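Local atomic coordinates of homoserine O-acetyltransferase (Bacillus anthracis str. 'Ames Ancestor', PDB entry 3I1I), a protein that probably transfers an acetyl group from acetyl-CoA to the hydroxyl of L-homoserine, an early step on the way to methionine, using an alpha/beta hydrolase fold. Residues A133-C137 with Q163-Y168; E300-V306 with L332-K338; V310-P314 with N326-V330; S323-Y327 with E341-I345; K338-V342 with F368-K372. One frame throughout, in Å; residues are numbered along the deposited sequence. Where two conformers were deposited one is given.

Interaction 1: residues A133-C137 with Q163-Y168; sequences ARMQC and QWAVHY. With GOL (glycerol), chain E.
Trp164, in the last turn of helix 156-167, and Tyr168, just past its end, reach across to helix 129-142, and Cys137 is held against both rings. The two helices belong to the alpha/beta hydrolase fold; the one carrying Trp164 is the helix that follows the probable nucleophile elbow, and the short segments cross at -76°. The indole meets Gln136 at its edge: NE1 donates a nearly straight bond of 2.8 Å to Gln136 OE1, which lies close to the ring plane, with the amide plane turned 51° from the indole. Gln136 NE2 in turn binds Thr91. Ala133 CB packs 3.7 Å from Trp164 CD1, and Cys137 CB lies equally close to Trp164 CH2. With its sulfur anti to the backbone N (chi1 -172°), Cys137 puts SG over one face of the Tyr168 ring, 3.9 Å from the centroid. The phenol oxygen accepts a hydrogen bond from Arg134, whose guanidinium stands almost perpendicular to the tyrosine ring. Arg134 NE forms a salt bridge with Glu20, while NH1 serves two acceptors: a glycerol, probably from the crystallisation liquor, and Tyr168 OH, which lies in the guanidinium plane 3.0 Å from NH1.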
# COMPACT_ATOMS: atom_id res chain seq x y z
N ALA A 133 26.53 -7.71 -8.10
CA ALA A 133 27.42 -8.84 -8.19
C ALA A 133 28.61 -8.50 -9.15
O ALA A 133 29.76 -8.83 -8.85
CB ALA A 133 26.65 -10.09 -8.66
N ARG A 134 28.35 -7.83 -10.26
CA ARG A 134 29.44 -7.48 -11.18
C ARG A 134 30.42 -6.49 -10.54
O ARG A 134 31.63 -6.63 -10.68
CB ARG A 134 28.93 -6.92 -12.50
CG ARG A 134 27.94 -7.86 -13.24
CD ARG A 134 28.45 -8.15 -14.61
NE ARG A 134 27.54 -8.93 -15.47
CZ ARG A 134 27.65 -10.24 -15.71
NH1 ARG A 134 28.60 -11.00 -15.13
NH2 ARG A 134 26.78 -10.80 -16.54
N MSE A 135 29.90 -5.52 -9.79
CA MSE A 135 30.77 -4.60 -9.10
C MSE A 135 31.59 -5.31 -8.03
O MSE A 135 32.79 -5.14 -7.99
CB MSE A 135 29.99 -3.47 -8.50
CG MSE A 135 29.57 -2.47 -9.56
SE MSE A 135 28.26 -1.25 -8.80
CE MSE A 135 29.33 -0.60 -7.27
N GLN A 136 30.95 -6.11 -7.18
CA GLN A 136 31.65 -6.86 -6.16
C GLN A 136 32.80 -7.72 -6.74
O GLN A 136 33.88 -7.80 -6.17
CB GLN A 136 30.67 -7.78 -5.46
CG GLN A 136 29.71 -7.08 -4.50
CD GLN A 136 28.71 -8.07 -3.93
OE1 GLN A 136 28.30 -9.03 -4.61
NE2 GLN A 136 28.35 -7.89 -2.67
N CYS A 137 32.53 -8.35 -7.87
CA CYS A 137 33.50 -9.17 -8.52
C CYS A 137 34.74 -8.38 -8.95
O CYS A 137 35.86 -8.90 -8.85
CB CYS A 137 32.86 -9.84 -9.72
SG CYS A 137 33.93 -11.06 -10.43
N GLN A 163 23.00 -14.49 -7.91
CA GLN A 163 23.54 -13.97 -9.17
C GLN A 163 25.04 -14.32 -9.31
O GLN A 163 25.49 -14.73 -10.38
CB GLN A 163 23.29 -12.47 -9.26
CG GLN A 163 21.82 -12.09 -9.46
CD GLN A 163 21.32 -12.43 -10.86
OE1 GLN A 163 21.93 -13.23 -11.58
NE2 GLN A 163 20.21 -11.81 -11.27
N TRP A 164 25.78 -14.28 -8.22
CA TRP A 164 27.15 -14.82 -8.20
C TRP A 164 27.25 -16.29 -8.63
O TRP A 164 28.07 -16.66 -9.47
CB TRP A 164 27.74 -14.73 -6.79
CG TRP A 164 28.47 -13.50 -6.53
CD1 TRP A 164 27.97 -12.37 -6.01
CD2 TRP A 164 29.87 -13.26 -6.75
NE1 TRP A 164 28.95 -11.44 -5.88
CE2 TRP A 164 30.13 -11.96 -6.34
CE3 TRP A 164 30.91 -14.02 -7.26
CZ2 TRP A 164 31.40 -11.40 -6.41
CZ3 TRP A 164 32.17 -13.46 -7.33
CH2 TRP A 164 32.40 -12.17 -6.92
N ALA A 165 26.42 -17.13 -8.01
CA ALA A 165 26.43 -18.55 -8.30
C ALA A 165 26.09 -18.84 -9.78
O ALA A 165 26.70 -19.71 -10.43
CB ALA A 165 25.48 -19.29 -7.37
N VAL A 166 25.14 -18.11 -10.32
CA VAL A 166 24.76 -18.27 -11.73
C VAL A 166 25.86 -17.71 -12.66
O VAL A 166 26.31 -18.40 -13.56
CB VAL A 166 23.39 -17.59 -12.03
CG1 VAL A 166 23.14 -17.50 -13.52
CG2 VAL A 166 22.28 -18.35 -11.32
N HIS A 167 26.32 -16.49 -12.42
CA HIS A 167 27.15 -15.82 -13.40
C HIS A 167 28.64 -15.92 -13.20
O HIS A 167 29.36 -15.60 -14.12
CB HIS A 167 26.72 -14.38 -13.54
CG HIS A 167 25.37 -14.25 -14.17
ND1 HIS A 167 25.20 -14.11 -15.54
CD2 HIS A 167 24.13 -14.32 -13.63
CE1 HIS A 167 23.90 -14.04 -15.80
NE2 HIS A 167 23.23 -14.18 -14.67
N TYR A 168 29.12 -16.39 -12.05
CA TYR A 168 30.54 -16.57 -11.86
C TYR A 168 30.80 -17.95 -11.35
O TYR A 168 31.38 -18.15 -10.28
CB TYR A 168 31.10 -15.51 -10.92
CG TYR A 168 31.02 -14.14 -11.49
CD1 TYR A 168 31.84 -13.76 -12.54
CD2 TYR A 168 30.09 -13.24 -11.03
CE1 TYR A 168 31.76 -12.48 -13.11
CE2 TYR A 168 29.99 -11.93 -11.58
CZ TYR A 168 30.82 -11.57 -12.60
OH TYR A 168 30.72 -10.30 -13.10
C1 GOL E . 26.96 -13.25 -19.08
O1 GOL E . 26.31 -13.92 -20.13
C2 GOL E . 27.68 -14.37 -18.37
O2 GOL E . 28.93 -14.56 -19.00
C3 GOL E . 27.87 -14.15 -16.88
O3 GOL E . 29.15 -13.64 -16.60
O HOH W 1 32.89 -7.78 -13.22

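Interaction 2: residues E300-V306 with L332-K338; sequences EEALSNV and LLQKQGK
The last turns of helices 299-304 and 324-335 lie side by side, with the CA atoms of Glu300 and Leu332, and likewise of Leu303 and Leu333, 6.7 Å apart. Leucines fill the space between them: Leu303 CD1 meets Leu332 CD1 at 3.9 Å, the two side chains crossing at about a right angle, and Leu333 CD2 packs against Val306 CB. Beyond these leucines, in this outer layer of the alpha/beta hydrolase fold, helix 324-335 ends in a Schellman motif at Gly337, and the chain turns back to bring Lys338 toward the end of the other helix. Lys338 is extended beyond CG, which carries NZ to a cluster of carbonyls. It bonds to Ser304 O at 2.6 Å, coming from above the carbonyl plane, and more weakly to Leu303 O and Val306 O. A further bond, 2.8 Å long, runs from Lys338 NZ to Gln336 OE1. The other end of that amide, Gln336 NE2, makes a weak bond to Glu300 O at 3.3 Å.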
# COMPACT_ATOMS: atom_id res chain seq x y z
N GLU A 300 15.50 -23.30 -15.44
CA GLU A 300 16.29 -24.51 -15.60
C GLU A 300 17.66 -24.18 -16.27
O GLU A 300 18.74 -24.63 -15.85
CB GLU A 300 15.49 -25.51 -16.45
CG GLU A 300 14.03 -25.89 -15.91
CD GLU A 300 13.00 -24.73 -15.72
OE1 GLU A 300 12.25 -24.70 -14.70
OE2 GLU A 300 12.90 -23.85 -16.57
N GLU A 301 17.61 -23.38 -17.31
CA GLU A 301 18.85 -23.02 -17.97
C GLU A 301 19.73 -22.17 -17.08
O GLU A 301 20.91 -22.42 -17.00
CB GLU A 301 18.64 -22.32 -19.32
CG GLU A 301 19.96 -22.29 -20.13
CD GLU A 301 20.08 -21.17 -21.15
OE1 GLU A 301 19.03 -20.60 -21.57
OE2 GLU A 301 21.25 -20.89 -21.54
N ALA A 302 19.17 -21.18 -16.39
CA ALA A 302 19.97 -20.32 -15.52
C ALA A 302 20.71 -21.21 -14.51
O ALA A 302 21.90 -21.06 -14.30
CB ALA A 302 19.08 -19.27 -14.81
N LEU A 303 20.00 -22.18 -13.94
CA LEU A 303 20.56 -23.00 -12.89
C LEU A 303 21.57 -24.02 -13.39
O LEU A 303 22.44 -24.44 -12.64
CB LEU A 303 19.43 -23.68 -12.13
CG LEU A 303 18.54 -22.77 -11.29
CD1 LEU A 303 17.25 -23.50 -10.88
CD2 LEU A 303 19.35 -22.28 -10.05
N SER A 304 21.45 -24.43 -14.66
CA SER A 304 22.44 -25.32 -15.28
C SER A 304 23.89 -24.82 -15.11
O SER A 304 24.83 -25.59 -15.08
CB SER A 304 22.11 -25.51 -16.78
OG SER A 304 22.40 -24.32 -17.53
N ASN A 305 24.06 -23.51 -15.03
CA ASN A 305 25.39 -22.92 -14.94
C ASN A 305 26.00 -23.00 -13.52
O ASN A 305 27.21 -22.92 -13.36
CB ASN A 305 25.32 -21.45 -15.36
CG ASN A 305 24.96 -21.26 -16.82
OD1 ASN A 305 25.81 -21.40 -17.68
ND2 ASN A 305 23.69 -20.91 -17.11
N VAL A 306 25.16 -23.11 -12.50
CA VAL A 306 25.63 -23.15 -11.12
C VAL A 306 26.49 -24.39 -10.91
O VAL A 306 26.10 -25.48 -11.27
CB VAL A 306 24.44 -23.15 -10.12
CG1 VAL A 306 24.90 -23.41 -8.69
CG2 VAL A 306 23.65 -21.79 -10.23
N LEU A 332 15.56 -28.86 -9.06
CA LEU A 332 16.16 -28.72 -10.39
C LEU A 332 17.67 -28.94 -10.34
O LEU A 332 18.22 -29.68 -11.14
CB LEU A 332 15.84 -27.37 -11.03
CG LEU A 332 14.35 -27.15 -11.36
CD1 LEU A 332 14.08 -25.67 -11.74
CD2 LEU A 332 13.84 -28.16 -12.42
N LEU A 333 18.33 -28.34 -9.38
CA LEU A 333 19.79 -28.53 -9.25
C LEU A 333 20.16 -30.00 -9.00
O LEU A 333 21.12 -30.50 -9.57
CB LEU A 333 20.36 -27.66 -8.14
CG LEU A 333 20.54 -26.17 -8.45
CD1 LEU A 333 20.68 -25.37 -7.12
CD2 LEU A 333 21.76 -25.91 -9.45
N GLN A 334 19.40 -30.70 -8.16
CA GLN A 334 19.69 -32.11 -7.88
C GLN A 334 19.52 -32.95 -9.13
O GLN A 334 20.33 -33.80 -9.42
CB GLN A 334 18.84 -32.65 -6.76
CG GLN A 334 19.23 -32.10 -5.41
CD GLN A 334 18.28 -32.46 -4.30
OE1 GLN A 334 17.31 -33.14 -4.52
NE2 GLN A 334 18.56 -31.99 -3.09
N LYS A 335 18.49 -32.69 -9.92
CA LYS A 335 18.31 -33.45 -11.15
C LYS A 335 19.39 -33.17 -12.20
O LYS A 335 19.58 -33.96 -13.09
CB LYS A 335 16.94 -33.23 -11.73
CG LYS A 335 15.87 -33.52 -10.70
CD LYS A 335 14.80 -34.39 -11.21
CE LYS A 335 13.43 -33.68 -11.28
NZ LYS A 335 12.62 -34.02 -10.04
N GLN A 336 20.10 -32.05 -12.06
CA GLN A 336 21.29 -31.82 -12.86
C GLN A 336 22.53 -32.50 -12.32
O GLN A 336 23.61 -32.33 -12.86
CB GLN A 336 21.53 -30.32 -12.97
CG GLN A 336 20.45 -29.62 -13.76
CD GLN A 336 20.57 -28.14 -13.68
OE1 GLN A 336 21.47 -27.60 -12.98
NE2 GLN A 336 19.71 -27.45 -14.42
N GLY A 337 22.38 -33.26 -11.23
CA GLY A 337 23.52 -33.89 -10.59
C GLY A 337 24.31 -32.97 -9.68
O GLY A 337 25.41 -33.30 -9.26
N LYS A 338 23.76 -31.82 -9.31
CA LYS A 338 24.49 -30.94 -8.38
C LYS A 338 24.16 -31.15 -6.91
O LYS A 338 23.13 -31.74 -6.57
CB LYS A 338 24.26 -29.51 -8.79
CG LYS A 338 24.95 -29.26 -10.12
CD LYS A 338 24.38 -28.10 -10.85
CE LYS A 338 24.87 -28.07 -12.31
NZ LYS A 338 24.15 -26.95 -12.95

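Interaction 3: residues V310-P314 with N326-V330; sequences VLMIP and NYKMV
Strand 309-313 and helix 324-335 are the first two elements of a beta-alpha-beta unit in the alpha/beta hydrolase fold, and here the helix packs back on its strand. The short segments run nearly antiparallel (169°), their axes 9.5 Å apart. Met312, a selenomethionine, takes the middle of the contact. Its chain bends at chi2 and again at chi3 (-58° and -78°), folding CE back to within 3.6 Å of both Asn326 OD1 and ND2, while SE lies 3.9 Å from CE of Met329, also a selenomethionine. Those two side chains cross at about a right angle. Met312 CG packs 3.8 Å from Val330 CG2, and the tip of Met329 also reaches Val310 CG1. Asn326 OD1 sits against carbon, 3.3 Å from Pro314 CB and 3.4 Å from Met312 CB; the amide's ND2 is bonded to Thr180 O. Strand 309-313 lies between strands 174-178 and 340-342. Leu311 and Ile313 turn away from helix 324-335 and pack on helix 362-370, so the strand has a helix on each face of the sheet.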
# COMPACT_ATOMS: atom_id res chain seq x y z
N VAL A 310 25.13 -25.81 -3.08
CA VAL A 310 24.09 -24.81 -2.77
C VAL A 310 23.27 -25.18 -1.52
O VAL A 310 22.81 -26.33 -1.41
CB VAL A 310 23.12 -24.60 -3.98
CG1 VAL A 310 21.81 -23.86 -3.55
CG2 VAL A 310 23.85 -23.84 -5.12
N LEU A 311 23.11 -24.22 -0.60
CA LEU A 311 22.28 -24.36 0.60
C LEU A 311 21.25 -23.22 0.66
O LEU A 311 21.61 -22.05 0.71
CB LEU A 311 23.14 -24.33 1.88
CG LEU A 311 22.38 -24.46 3.24
CD1 LEU A 311 21.52 -25.79 3.35
CD2 LEU A 311 23.31 -24.34 4.43
N MSE A 312 19.96 -23.57 0.62
CA MSE A 312 18.88 -22.58 0.75
C MSE A 312 18.24 -22.74 2.16
O MSE A 312 17.92 -23.87 2.61
CB MSE A 312 17.82 -22.78 -0.33
CG MSE A 312 18.25 -22.69 -1.81
SE MSE A 312 19.04 -20.95 -2.20
CE MSE A 312 17.33 -20.00 -2.31
N ILE A 313 18.09 -21.61 2.86
CA ILE A 313 17.56 -21.57 4.22
C ILE A 313 16.35 -20.63 4.25
O ILE A 313 16.47 -19.45 4.55
CB ILE A 313 18.61 -21.09 5.21
CG1 ILE A 313 19.88 -21.95 5.10
CG2 ILE A 313 18.08 -21.13 6.67
CD1 ILE A 313 21.06 -21.40 6.03
N PRO A 314 15.17 -21.16 3.87
CA PRO A 314 13.95 -20.39 3.97
C PRO A 314 13.29 -20.55 5.36
O PRO A 314 13.61 -21.46 6.12
CB PRO A 314 13.07 -21.03 2.91
CG PRO A 314 13.43 -22.43 2.97
CD PRO A 314 14.92 -22.46 3.22
N ASN A 326 12.10 -22.37 -3.02
CA ASN A 326 13.43 -22.90 -2.67
C ASN A 326 13.49 -24.40 -3.01
O ASN A 326 14.50 -24.91 -3.55
CB ASN A 326 13.78 -22.69 -1.20
CG ASN A 326 14.19 -21.26 -0.85
OD1 ASN A 326 14.91 -21.09 0.13
ND2 ASN A 326 13.76 -20.27 -1.61
N TYR A 327 12.40 -25.12 -2.68
CA TYR A 327 12.33 -26.56 -2.96
C TYR A 327 12.37 -26.84 -4.44
O TYR A 327 13.06 -27.76 -4.90
CB TYR A 327 11.08 -27.18 -2.35
CG TYR A 327 11.17 -27.29 -0.85
CD1 TYR A 327 11.87 -28.33 -0.24
CD2 TYR A 327 10.60 -26.31 -0.03
CE1 TYR A 327 12.00 -28.41 1.16
CE2 TYR A 327 10.70 -26.38 1.35
CZ TYR A 327 11.39 -27.43 1.94
OH TYR A 327 11.45 -27.48 3.32
N LYS A 328 11.67 -26.02 -5.22
CA LYS A 328 11.66 -26.22 -6.67
C LYS A 328 13.09 -26.10 -7.21
O LYS A 328 13.58 -26.98 -7.92
CB LYS A 328 10.73 -25.21 -7.33
CG LYS A 328 10.65 -25.31 -8.84
CD LYS A 328 9.79 -26.51 -9.29
CE LYS A 328 10.62 -27.68 -9.86
NZ LYS A 328 10.05 -28.03 -11.20
N MSE A 329 13.77 -25.02 -6.86
CA MSE A 329 15.13 -24.72 -7.32
C MSE A 329 16.11 -25.83 -6.95
O MSE A 329 16.92 -26.26 -7.78
CB MSE A 329 15.58 -23.40 -6.73
CG MSE A 329 17.07 -23.19 -6.67
SE MSE A 329 17.48 -21.38 -6.11
CE MSE A 329 19.44 -21.47 -6.02
N VAL A 330 16.03 -26.28 -5.71
CA VAL A 330 16.92 -27.32 -5.23
C VAL A 330 16.66 -28.63 -5.97
O VAL A 330 17.60 -29.39 -6.34
CB VAL A 330 16.83 -27.40 -3.68
CG1 VAL A 330 17.29 -28.78 -3.11
CG2 VAL A 330 17.62 -26.17 -3.06

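Interaction 4: residues S323-Y327 with E341-I345; sequences SRYNY and EVYEI. With PO4 (phosphate ion), chain C.
Ser323 starts the contact by donating from OG to Glu344 OE2, a 2.7 Å bond that meets the oxygen on its syn side. It stands where the chain enters helix 324-335, the helix of a beta-alpha-beta unit in the alpha/beta hydrolase fold; strand 340-342 is the strand that follows. Arg324 points away from that strand, and its NH1 binds O2 of a phosphate, probably from the crystallisation liquor, at 2.8 Å. Tyr325 takes its partner from another chain: its hydroxyl is hydrogen-bonded to Glu234 of a second subunit. Asn326 turns back toward the strand, its carbonyl O 3.9 Å from Val342 CG2. Tyr327 closes the segment and lies across the valine at about a right angle. Both Val342 methyls sit over one face of the ring, CG1 making a CH-pi contact 4.1 Å from the centroid. Glu344, with CG anti to its backbone N (chi1 -173°) and the chain extended, brings its carboxylate up to the ring edge. Each carboxylate oxygen thus accepts one hydrogen bond from a hydroxyl, but by different approaches: Tyr327 OH reaches OE1 at 2.8 Å from 64° out of the carboxylate plane.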
# COMPACT_ATOMS: atom_id res chain seq x y z
N SER A 323 8.55 -20.37 0.81
CA SER A 323 9.62 -21.32 0.73
C SER A 323 9.43 -22.35 -0.40
O SER A 323 10.38 -23.02 -0.82
CB SER A 323 9.77 -22.02 2.07
OG SER A 323 8.72 -22.92 2.23
N ARG A 324 8.21 -22.51 -0.92
CA ARG A 324 8.06 -23.55 -1.95
C ARG A 324 9.03 -23.38 -3.14
O ARG A 324 9.43 -24.36 -3.73
CB ARG A 324 6.62 -23.67 -2.46
CG ARG A 324 6.20 -22.48 -3.25
CD ARG A 324 4.73 -22.54 -3.59
NE ARG A 324 4.45 -23.60 -4.54
CZ ARG A 324 3.28 -24.21 -4.68
NH1 ARG A 324 2.23 -23.90 -3.95
NH2 ARG A 324 3.15 -25.13 -5.59
N TYR A 325 9.41 -22.16 -3.48
CA TYR A 325 10.28 -21.98 -4.64
C TYR A 325 11.73 -22.32 -4.30
O TYR A 325 12.50 -22.58 -5.21
CB TYR A 325 10.16 -20.56 -5.20
CG TYR A 325 8.72 -20.18 -5.43
CD1 TYR A 325 7.98 -20.80 -6.42
CD2 TYR A 325 8.08 -19.27 -4.59
CE1 TYR A 325 6.63 -20.50 -6.61
CE2 TYR A 325 6.75 -18.93 -4.77
CZ TYR A 325 6.01 -19.56 -5.77
OH TYR A 325 4.68 -19.24 -5.94
N ASN A 326 12.10 -22.37 -3.02
CA ASN A 326 13.43 -22.90 -2.67
C ASN A 326 13.49 -24.40 -3.01
O ASN A 326 14.50 -24.91 -3.55
CB ASN A 326 13.78 -22.69 -1.20
CG ASN A 326 14.19 -21.26 -0.85
OD1 ASN A 326 14.91 -21.09 0.13
ND2 ASN A 326 13.76 -20.27 -1.61
N TYR A 327 12.40 -25.12 -2.68
CA TYR A 327 12.33 -26.56 -2.96
C TYR A 327 12.37 -26.84 -4.44
O TYR A 327 13.06 -27.76 -4.90
CB TYR A 327 11.08 -27.18 -2.35
CG TYR A 327 11.17 -27.29 -0.85
CD1 TYR A 327 11.87 -28.33 -0.24
CD2 TYR A 327 10.60 -26.31 -0.03
CE1 TYR A 327 12.00 -28.41 1.16
CE2 TYR A 327 10.70 -26.38 1.35
CZ TYR A 327 11.39 -27.43 1.94
OH TYR A 327 11.45 -27.48 3.32
N GLU A 341 20.70 -28.35 -1.19
CA GLU A 341 19.78 -28.71 -0.11
C GLU A 341 19.01 -27.51 0.43
O GLU A 341 19.47 -26.36 0.33
CB GLU A 341 20.49 -29.47 1.03
CG GLU A 341 21.62 -28.75 1.75
CD GLU A 341 22.29 -29.59 2.92
OE1 GLU A 341 21.55 -30.12 3.81
OE2 GLU A 341 23.55 -29.71 2.93
N VAL A 342 17.83 -27.79 0.97
CA VAL A 342 17.00 -26.82 1.69
C VAL A 342 17.09 -27.18 3.16
O VAL A 342 16.97 -28.33 3.53
CB VAL A 342 15.50 -26.89 1.31
CG1 VAL A 342 14.72 -25.86 2.12
CG2 VAL A 342 15.28 -26.68 -0.21
N TYR A 343 17.34 -26.18 4.00
CA TYR A 343 17.21 -26.34 5.43
C TYR A 343 16.22 -25.28 5.87
O TYR A 343 16.54 -24.10 5.88
CB TYR A 343 18.55 -26.14 6.06
CG TYR A 343 18.60 -26.34 7.54
CD1 TYR A 343 18.70 -27.61 8.09
CD2 TYR A 343 18.59 -25.23 8.40
CE1 TYR A 343 18.76 -27.77 9.46
CE2 TYR A 343 18.66 -25.39 9.75
CZ TYR A 343 18.75 -26.65 10.28
OH TYR A 343 18.82 -26.79 11.63
N GLU A 344 15.00 -25.72 6.14
CA GLU A 344 13.87 -24.84 6.45
C GLU A 344 13.74 -24.59 7.94
O GLU A 344 13.67 -25.51 8.73
CB GLU A 344 12.56 -25.43 5.93
CG GLU A 344 11.40 -24.46 6.10
CD GLU A 344 10.21 -24.78 5.22
OE1 GLU A 344 9.85 -25.96 5.12
OE2 GLU A 344 9.62 -23.86 4.62
N ILE A 345 13.70 -23.33 8.32
CA ILE A 345 13.45 -22.97 9.70
C ILE A 345 12.01 -22.51 9.91
O ILE A 345 11.28 -22.18 8.96
CB ILE A 345 14.42 -21.85 10.17
CG1 ILE A 345 14.19 -20.53 9.42
CG2 ILE A 345 15.92 -22.34 10.07
CD1 ILE A 345 15.19 -19.44 9.82
P PO4 C . 1.80 -21.81 -0.78
O1 PO4 C . 3.06 -20.98 -0.90
O2 PO4 C . 1.20 -22.01 -2.15
O3 PO4 C . 0.78 -21.14 0.12
O4 PO4 C . 2.11 -23.15 -0.18

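Interaction 5: residues K338-V342 with F368-K372; sequences KYAEV and FLNRK
Over one face of the Arg371 guanidinium lies the phenol end of Tyr339, and at its edge, in plane, is a water; the ring of Phe368 is met at its edge by Tyr339 CE2, 3.9 Å from Phe368 CE1, and by Glu341 OE2. The contact joins strand 340-342, the last strand of the main sheet of this alpha/beta hydrolase fold, to the end of helix 362-370. The planes of the tyrosine ring and the guanidinium are 25° apart, although the two side chains as a whole cross at about a right angle. Tyr339 OH comes within 2.9 Å of Arg371 CZ, from above the plane, where none of the N-H groups points at it. Arg371 CD lies near the ring as well, a CH-pi contact 4.1 Å from the Tyr339 centroid and off-centre; the bend at chi3 (-62°) then turns the guanidinium over the hydroxyl. Glu341 was modelled in two conformers, so its contacts are tentative and hold for the one described here. In that copy Tyr339 OH donates to Glu341 OE2, at 2.7 Å, and OE1 forms a salt bridge with Lys364 of helix 362-370. OE2 and Arg371 NH2, 4.2 Å apart, are too far for a salt bridge, but their opposite charges probably still attract. The water spans them, accepting from Arg371 NH2 at 3.0 Å and donating weakly to Glu341 OE2.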
# COMPACT_ATOMS: atom_id res chain seq x y z
N LYS A 338 23.76 -31.82 -9.31
CA LYS A 338 24.49 -30.94 -8.38
C LYS A 338 24.16 -31.15 -6.91
O LYS A 338 23.13 -31.74 -6.57
CB LYS A 338 24.26 -29.51 -8.79
CG LYS A 338 24.95 -29.26 -10.12
CD LYS A 338 24.38 -28.10 -10.85
CE LYS A 338 24.87 -28.07 -12.31
NZ LYS A 338 24.15 -26.95 -12.95
N TYR A 339 25.06 -30.70 -6.04
CA TYR A 339 24.83 -30.75 -4.61
C TYR A 339 24.02 -29.51 -4.20
O TYR A 339 24.49 -28.35 -4.36
CB TYR A 339 26.15 -30.81 -3.81
CG TYR A 339 25.89 -31.06 -2.34
CD1 TYR A 339 25.96 -32.34 -1.80
CD2 TYR A 339 25.47 -30.04 -1.52
CE1 TYR A 339 25.66 -32.57 -0.43
CE2 TYR A 339 25.18 -30.25 -0.18
CZ TYR A 339 25.28 -31.50 0.36
OH TYR A 339 24.95 -31.65 1.69
N ALA A 340 22.84 -29.75 -3.63
CA ALA A 340 21.93 -28.69 -3.26
C ALA A 340 20.96 -29.18 -2.20
O ALA A 340 20.48 -30.32 -2.29
CB ALA A 340 21.19 -28.17 -4.49
N GLU A 341 20.70 -28.35 -1.19
CA GLU A 341 19.78 -28.71 -0.11
C GLU A 341 19.01 -27.51 0.43
O GLU A 341 19.47 -26.36 0.33
CB GLU A 341 20.49 -29.47 1.03
CG GLU A 341 21.62 -28.75 1.75
CD GLU A 341 22.29 -29.59 2.92
OE1 GLU A 341 21.55 -30.12 3.81
OE2 GLU A 341 23.55 -29.71 2.93
N VAL A 342 17.83 -27.79 0.97
CA VAL A 342 17.00 -26.82 1.69
C VAL A 342 17.09 -27.18 3.16
O VAL A 342 16.97 -28.33 3.53
CB VAL A 342 15.50 -26.89 1.31
CG1 VAL A 342 14.72 -25.86 2.12
CG2 VAL A 342 15.28 -26.68 -0.21
N PHE A 368 28.06 -26.60 6.60
CA PHE A 368 28.09 -26.40 5.17
C PHE A 368 29.38 -25.73 4.70
O PHE A 368 29.96 -26.11 3.68
CB PHE A 368 26.88 -25.59 4.74
CG PHE A 368 26.65 -25.59 3.29
CD1 PHE A 368 26.11 -26.69 2.68
CD2 PHE A 368 26.96 -24.50 2.52
CE1 PHE A 368 25.87 -26.71 1.30
CE2 PHE A 368 26.73 -24.52 1.14
CZ PHE A 368 26.19 -25.62 0.55
N LEU A 369 29.86 -24.77 5.48
CA LEU A 369 31.14 -24.12 5.19
C LEU A 369 32.31 -25.11 5.26
O LEU A 369 33.35 -24.88 4.65
CB LEU A 369 31.37 -22.95 6.13
CG LEU A 369 30.43 -21.77 5.91
CD1 LEU A 369 30.68 -20.70 6.99
CD2 LEU A 369 30.56 -21.19 4.46
N ASN A 370 32.12 -26.21 5.98
CA ASN A 370 33.12 -27.25 6.10
C ASN A 370 32.93 -28.46 5.20
O ASN A 370 33.77 -29.31 5.18
CB ASN A 370 33.18 -27.71 7.55
CG ASN A 370 33.84 -26.69 8.40
OD1 ASN A 370 35.02 -26.39 8.20
ND2 ASN A 370 33.09 -26.08 9.33
N ARG A 371 31.85 -28.55 4.46
CA ARG A 371 31.70 -29.65 3.53
C ARG A 371 32.50 -29.36 2.24
O ARG A 371 32.59 -28.20 1.80
CB ARG A 371 30.22 -29.85 3.24
CG ARG A 371 29.90 -30.90 2.22
CD ARG A 371 28.46 -30.77 1.83
NE ARG A 371 27.59 -30.99 2.99
CZ ARG A 371 27.24 -32.20 3.44
NH1 ARG A 371 27.67 -33.30 2.81
NH2 ARG A 371 26.44 -32.31 4.51
N LYS A 372 33.06 -30.41 1.65
CA LYS A 372 33.88 -30.26 0.46
C LYS A 372 33.04 -30.00 -0.81
O LYS A 372 31.90 -30.43 -0.91
CB LYS A 372 34.77 -31.49 0.26
CG LYS A 372 34.05 -32.70 -0.32
CD LYS A 372 34.98 -33.93 -0.41
CE LYS A 372 34.48 -34.93 -1.45
NZ LYS A 372 34.75 -34.44 -2.85
O HOH W 2 25.88 -29.52 5.31

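Following the chain from the N terminus, interaction 1 comes first, closing a loop between helices 129-142 and 156-167 before any other contact opens. Its Val166 packs on Ala302 and Val306 of interaction 2, which opens next and closes only at residues 332-338. Interaction 3 is contained within that loop, bringing helix 324-335 onto strand 309-313. Interaction 4 starts on the same helix and crosses interaction 2, finishing on strand 340-342 and beyond; with interaction 3 it shares Asn326 and Tyr327. Interaction 5 leaves from that strand for helix 362-370 and shares Lys338 with interaction 2. Helix 324-335 in interaction 3 and helix 362-370 in interaction 5 cover opposite faces of the sheet.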